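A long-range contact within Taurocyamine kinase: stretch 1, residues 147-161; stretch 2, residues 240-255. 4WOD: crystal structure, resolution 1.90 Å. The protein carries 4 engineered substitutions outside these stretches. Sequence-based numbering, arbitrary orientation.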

# COMPACT_ATOMS: atom_id res chain seq x y z
N ASN A 147 -32.15 27.15 -14.63
CA ASN A 147 -32.36 28.35 -15.44
C ASN A 147 -31.34 29.44 -15.11
O ASN A 147 -30.76 30.05 -16.02
CB ASN A 147 -33.78 28.93 -15.23
CG ASN A 147 -34.88 28.03 -15.80
OD1 ASN A 147 -34.65 27.20 -16.66
ND2 ASN A 147 -36.09 28.21 -15.29
N LYS A 148 -31.14 29.68 -13.82
CA LYS A 148 -30.15 30.63 -13.34
C LYS A 148 -28.77 30.29 -13.91
O LYS A 148 -28.05 31.16 -14.42
CB LYS A 148 -30.11 30.61 -11.81
CG LYS A 148 -29.41 31.80 -11.15
CD LYS A 148 -29.27 31.54 -9.64
CE LYS A 148 -29.21 32.83 -8.85
NZ LYS A 148 -30.58 33.43 -8.68
N ILE A 149 -28.42 29.01 -13.86
CA ILE A 149 -27.11 28.58 -14.35
C ILE A 149 -27.00 28.63 -15.89
O ILE A 149 -25.98 29.11 -16.42
CB ILE A 149 -26.76 27.16 -13.84
CG1 ILE A 149 -26.58 27.20 -12.32
CG2 ILE A 149 -25.47 26.69 -14.48
CD1 ILE A 149 -26.51 25.84 -11.63
N SER A 150 -28.01 28.14 -16.61
CA SER A 150 -27.91 28.16 -18.08
C SER A 150 -27.86 29.59 -18.59
O SER A 150 -27.24 29.87 -19.62
CB SER A 150 -29.05 27.40 -18.74
OG SER A 150 -30.30 28.00 -18.42
N THR A 151 -28.50 30.50 -17.87
CA THR A 151 -28.49 31.91 -18.27
C THR A 151 -27.08 32.49 -18.14
O THR A 151 -26.61 33.22 -19.02
CB THR A 151 -29.47 32.75 -17.43
OG1 THR A 151 -30.81 32.32 -17.68
CG2 THR A 151 -29.36 34.23 -17.81
N ALA A 152 -26.41 32.17 -17.03
CA ALA A 152 -25.01 32.54 -16.81
C ALA A 152 -24.10 31.93 -17.88
O ALA A 152 -23.17 32.59 -18.35
CB ALA A 152 -24.55 32.11 -15.41
N LEU A 153 -24.37 30.69 -18.26
CA LEU A 153 -23.54 30.03 -19.28
C LEU A 153 -23.77 30.66 -20.64
O LEU A 153 -22.85 30.74 -21.45
CB LEU A 153 -23.84 28.53 -19.34
CG LEU A 153 -23.35 27.65 -18.19
CD1 LEU A 153 -23.71 26.20 -18.47
CD2 LEU A 153 -21.86 27.81 -18.04
N HIS A 154 -25.00 31.10 -20.90
CA HIS A 154 -25.32 31.71 -22.19
C HIS A 154 -24.58 33.02 -22.37
O HIS A 154 -24.45 33.52 -23.48
CB HIS A 154 -26.83 31.93 -22.32
CG HIS A 154 -27.29 32.06 -23.74
ND1 HIS A 154 -26.52 32.64 -24.73
CD2 HIS A 154 -28.43 31.67 -24.35
CE1 HIS A 154 -27.17 32.61 -25.87
NE2 HIS A 154 -28.34 32.02 -25.67
N ASN A 155 -24.07 33.57 -21.26
CA ASN A 155 -23.42 34.86 -21.29
C ASN A 155 -21.89 34.79 -21.31
O ASN A 155 -21.21 35.81 -21.23
CB ASN A 155 -23.90 35.70 -20.09
CG ASN A 155 -25.36 36.12 -20.23
OD1 ASN A 155 -25.86 36.29 -21.35
ND2 ASN A 155 -26.04 36.30 -19.10
N LEU A 156 -21.33 33.58 -21.43
CA LEU A 156 -19.89 33.44 -21.62
C LEU A 156 -19.54 33.83 -23.06
O LEU A 156 -20.28 33.48 -23.99
CB LEU A 156 -19.42 32.01 -21.35
CG LEU A 156 -19.52 31.44 -19.94
CD1 LEU A 156 -19.38 29.93 -20.02
CD2 LEU A 156 -18.46 32.00 -19.01
N SER A 157 -18.43 34.53 -23.24
CA SER A 157 -18.07 35.02 -24.58
C SER A 157 -17.23 34.05 -25.38
O SER A 157 -17.03 32.91 -24.99
CB SER A 157 -17.34 36.37 -24.49
OG SER A 157 -18.21 37.43 -24.12
N GLY A 158 -16.74 34.55 -26.52
CA GLY A 158 -15.92 33.84 -27.49
C GLY A 158 -15.66 32.36 -27.35
O GLY A 158 -16.46 31.54 -27.79
N GLU A 159 -14.52 32.02 -26.75
CA GLU A 159 -14.06 30.62 -26.63
C GLU A 159 -15.12 29.68 -26.07
O GLU A 159 -15.21 28.51 -26.47
CB GLU A 159 -12.82 30.56 -25.73
CG GLU A 159 -12.24 29.17 -25.57
CD GLU A 159 -10.98 29.16 -24.75
OE1 GLU A 159 -10.78 30.12 -23.98
OE2 GLU A 159 -10.18 28.21 -24.89
N TYR A 160 -15.95 30.20 -25.18
CA TYR A 160 -16.89 29.35 -24.47
C TYR A 160 -18.23 29.23 -25.19
O TYR A 160 -19.11 28.52 -24.72
CB TYR A 160 -17.07 29.87 -23.05
CG TYR A 160 -15.73 29.95 -22.36
CD1 TYR A 160 -15.12 28.81 -21.86
CD2 TYR A 160 -15.06 31.15 -22.26
CE1 TYR A 160 -13.88 28.87 -21.25
CE2 TYR A 160 -13.83 31.22 -21.66
CZ TYR A 160 -13.24 30.08 -21.16
OH TYR A 160 -12.01 30.18 -20.56
N GLU A 161 -18.36 29.88 -26.34
CA GLU A 161 -19.62 29.82 -27.08
C GLU A 161 -19.94 28.39 -27.45
O GLU A 161 -19.08 27.64 -27.88
CB GLU A 161 -19.58 30.70 -28.33
CG GLU A 161 -20.90 30.70 -29.09
CD GLU A 161 -21.41 32.09 -29.40
OE1 GLU A 161 -21.15 32.59 -30.52
OE2 GLU A 161 -22.07 32.69 -28.52
N TYR A 240 -5.95 24.38 -17.99
CA TYR A 240 -6.14 25.04 -16.69
C TYR A 240 -6.55 26.49 -16.85
O TYR A 240 -7.45 26.95 -16.16
CB TYR A 240 -4.86 24.94 -15.87
CG TYR A 240 -4.87 25.68 -14.54
CD1 TYR A 240 -5.48 25.14 -13.42
CD2 TYR A 240 -4.21 26.90 -14.41
CE1 TYR A 240 -5.46 25.80 -12.20
CE2 TYR A 240 -4.19 27.57 -13.21
CZ TYR A 240 -4.82 27.03 -12.10
OH TYR A 240 -4.79 27.70 -10.90
N LYS A 241 -5.88 27.20 -17.75
CA LYS A 241 -6.25 28.58 -18.05
C LYS A 241 -7.68 28.67 -18.55
O LYS A 241 -8.42 29.56 -18.15
CB LYS A 241 -5.31 29.20 -19.08
CG LYS A 241 -4.04 29.75 -18.49
CD LYS A 241 -3.15 30.39 -19.56
CE LYS A 241 -1.73 30.59 -19.02
NZ LYS A 241 -0.86 31.49 -19.86
N ARG A 242 -8.06 27.76 -19.44
CA ARG A 242 -9.41 27.75 -20.01
C ARG A 242 -10.44 27.57 -18.91
O ARG A 242 -11.46 28.26 -18.87
CB ARG A 242 -9.56 26.65 -21.06
CG ARG A 242 -10.91 26.61 -21.75
CD ARG A 242 -10.98 25.40 -22.67
NE ARG A 242 -9.69 25.28 -23.32
CZ ARG A 242 -9.00 24.16 -23.47
NH1 ARG A 242 -9.48 23.01 -23.04
NH2 ARG A 242 -7.83 24.20 -24.07
N LEU A 243 -10.16 26.64 -18.00
CA LEU A 243 -11.02 26.43 -16.85
C LEU A 243 -11.10 27.65 -15.94
O LEU A 243 -12.19 28.05 -15.55
CB LEU A 243 -10.55 25.24 -16.02
CG LEU A 243 -11.45 24.95 -14.81
CD1 LEU A 243 -12.83 24.51 -15.25
CD2 LEU A 243 -10.81 23.87 -13.93
N ALA A 244 -9.94 28.21 -15.60
CA ALA A 244 -9.88 29.32 -14.66
C ALA A 244 -10.64 30.53 -15.20
O ALA A 244 -11.41 31.16 -14.46
CB ALA A 244 -8.44 29.70 -14.37
N ASP A 245 -10.43 30.84 -16.47
CA ASP A 245 -11.11 31.99 -17.09
C ASP A 245 -12.62 31.89 -16.98
O ASP A 245 -13.29 32.86 -16.60
CB ASP A 245 -10.73 32.15 -18.56
CG ASP A 245 -9.37 32.79 -18.76
OD1 ASP A 245 -8.83 33.36 -17.79
OD2 ASP A 245 -8.85 32.74 -19.90
N ALA A 246 -13.16 30.71 -17.27
CA ALA A 246 -14.60 30.50 -17.30
C ALA A 246 -15.24 30.67 -15.93
O ALA A 246 -16.29 31.31 -15.80
CB ALA A 246 -14.93 29.12 -17.85
N ILE A 247 -14.62 30.09 -14.90
CA ILE A 247 -15.26 30.13 -13.58
C ILE A 247 -15.20 31.55 -13.01
O ILE A 247 -16.12 32.00 -12.33
CB ILE A 247 -14.64 29.09 -12.61
CG1 ILE A 247 -15.59 28.82 -11.43
CG2 ILE A 247 -13.26 29.52 -12.14
CD1 ILE A 247 -16.97 28.30 -11.88
N GLN A 248 -14.13 32.27 -13.32
CA GLN A 248 -14.04 33.66 -12.94
C GLN A 248 -15.15 34.47 -13.62
O GLN A 248 -15.82 35.28 -12.97
CB GLN A 248 -12.64 34.20 -13.27
CG GLN A 248 -11.55 33.50 -12.44
CD GLN A 248 -10.14 34.03 -12.70
OE1 GLN A 248 -9.88 34.68 -13.71
NE2 GLN A 248 -9.23 33.77 -11.77
N GLU A 249 -15.38 34.22 -14.90
CA GLU A 249 -16.47 34.88 -15.61
C GLU A 249 -17.83 34.52 -14.99
O GLU A 249 -18.65 35.39 -14.72
CB GLU A 249 -16.44 34.55 -17.10
CG GLU A 249 -15.18 35.08 -17.82
CD GLU A 249 -15.30 35.15 -19.34
OE1 GLU A 249 -16.18 34.48 -19.93
OE2 GLU A 249 -14.52 35.90 -19.97
N LEU A 250 -18.06 33.23 -14.74
CA LEU A 250 -19.33 32.77 -14.18
C LEU A 250 -19.60 33.39 -12.81
O LEU A 250 -20.75 33.72 -12.49
CB LEU A 250 -19.36 31.24 -14.10
CG LEU A 250 -19.53 30.51 -15.44
CD1 LEU A 250 -19.47 28.98 -15.31
CD2 LEU A 250 -20.81 30.94 -16.15
N SER A 251 -18.54 33.57 -12.02
CA SER A 251 -18.61 34.21 -10.71
C SER A 251 -19.25 35.59 -10.74
O SER A 251 -19.79 36.04 -9.74
CB SER A 251 -17.21 34.34 -10.10
OG SER A 251 -16.76 33.07 -9.67
N LYS A 252 -19.17 36.27 -11.87
CA LYS A 252 -19.78 37.59 -11.95
C LYS A 252 -21.30 37.48 -11.94
O LYS A 252 -21.98 38.45 -11.59
CB LYS A 252 -19.30 38.32 -13.21
CG LYS A 252 -17.80 38.52 -13.26
CD LYS A 252 -17.40 39.22 -14.54
CE LYS A 252 -15.90 39.18 -14.74
NZ LYS A 252 -15.50 39.68 -16.07
N SER A 253 -21.82 36.31 -12.32
CA SER A 253 -23.26 36.10 -12.45
C SER A 253 -23.84 35.29 -11.31
O SER A 253 -25.00 35.45 -10.96
CB SER A 253 -23.59 35.39 -13.77
OG SER A 253 -23.13 36.13 -14.87
N LEU A 254 -23.04 34.38 -10.78
CA LEU A 254 -23.53 33.44 -9.78
C LEU A 254 -22.77 33.64 -8.48
O LEU A 254 -21.55 33.82 -8.48
CB LEU A 254 -23.37 31.99 -10.26
CG LEU A 254 -23.99 31.65 -11.62
CD1 LEU A 254 -23.40 30.37 -12.21
CD2 LEU A 254 -25.50 31.51 -11.48
N LYS A 255 -23.52 33.63 -7.38
CA LYS A 255 -22.96 33.66 -6.06
C LYS A 255 -22.67 32.23 -5.64
O LYS A 255 -23.61 31.43 -5.49
CB LYS A 255 -23.93 34.30 -5.06
CG LYS A 255 -24.46 35.68 -5.44
CD LYS A 255 -25.55 36.12 -4.46
CE LYS A 255 -25.90 37.59 -4.61
NZ LYS A 255 -24.76 38.49 -4.29
O HOH W 1 -10.33 31.78 -21.96

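The contact runs antiparallel in register: Ala 152 lies nearest Ser 253, Leu 156 nearest Glu 249 and Glu 159 nearest Arg 242. Along stretch 1 its character changes from greasy to polar.

The helix that opens stretch 1 meets Leu 254 first. Lys 148 contributes its aliphatic stem, CG lying 3.9 Å from Leu 254 CD2, so an exposed, charged residue still serves as packing surface. Ile 149 adds a looser apolar contact, its CG1 4.5 Å from Leu 254 CD1.

Ala 152 is where the backbones come closest, 5.9 Å between its CA and that of Ser 253. The CB of Ala 152 points toward stretch 2 and is 3.8 Å from Ser 253 CB, 3.8 Å from Leu 254 CD1 and 4.0 Å from Leu 250 CD2. A single methyl thus touches three residues.

The next two leucines reach the contact by extension. The CA-to-CB bond of Leu 153 points away, yet its CD2 arrives 3.8 Å from Leu 250 CD2. In Leu 156 that bond points sideways, and CD2 lies 3.9 Å from the same Leu 250 CD2. The CD2 methyl of Leu 250 is therefore shared by Ala 152, Leu 153 and Leu 156, a compact hydrophobic node. Leu 156 CD2 also sits 3.5 Å from Glu 249 OE1, where the apolar packing gives way to a carboxylate.

Beyond the turn, Glu 159 extends with chi1 and chi2 both t and forms a salt bridge with Arg 242. Glu 159 OE2 lies 3.4 Å from Arg 242 NE, near the guanidinium plane, but the N-H...O angle of 136° makes the hydrogen bond within it weak. The terminal nitrogens of Arg 242 are bound elsewhere in the structure.

Tyr 160 loses more area to the other stretch than any other residue here. Over one ring face lies Ala 246 CB, 4.0 Å from the centroid of the Tyr 160 ring and 30° off the normal, a CH-pi contact. At the ring edge, Tyr 160 OH donates a short hydrogen bond of 2.6 Å to Arg 242 O. Arg 242 O also accepts a weak helical bond from Ala 246 N, 3.4 Å away.

One water lies 2.7 Å from each of Glu 159 OE1, Tyr 160 OH and Asp 245 OD2, linking the two stretches; its two protons cannot serve all three at once. With its own proton given to Arg 242 O, the Tyr 160 hydroxyl can meet the water only as acceptor. Along stretch 1, alanine sits at the 5.9 Å CA spacing between Ala 152 and Ser 253, leucine at the 7.1 Å between Leu 156 and Glu 249, and glutamate at the 8.6 Å between Glu 159 and Arg 242.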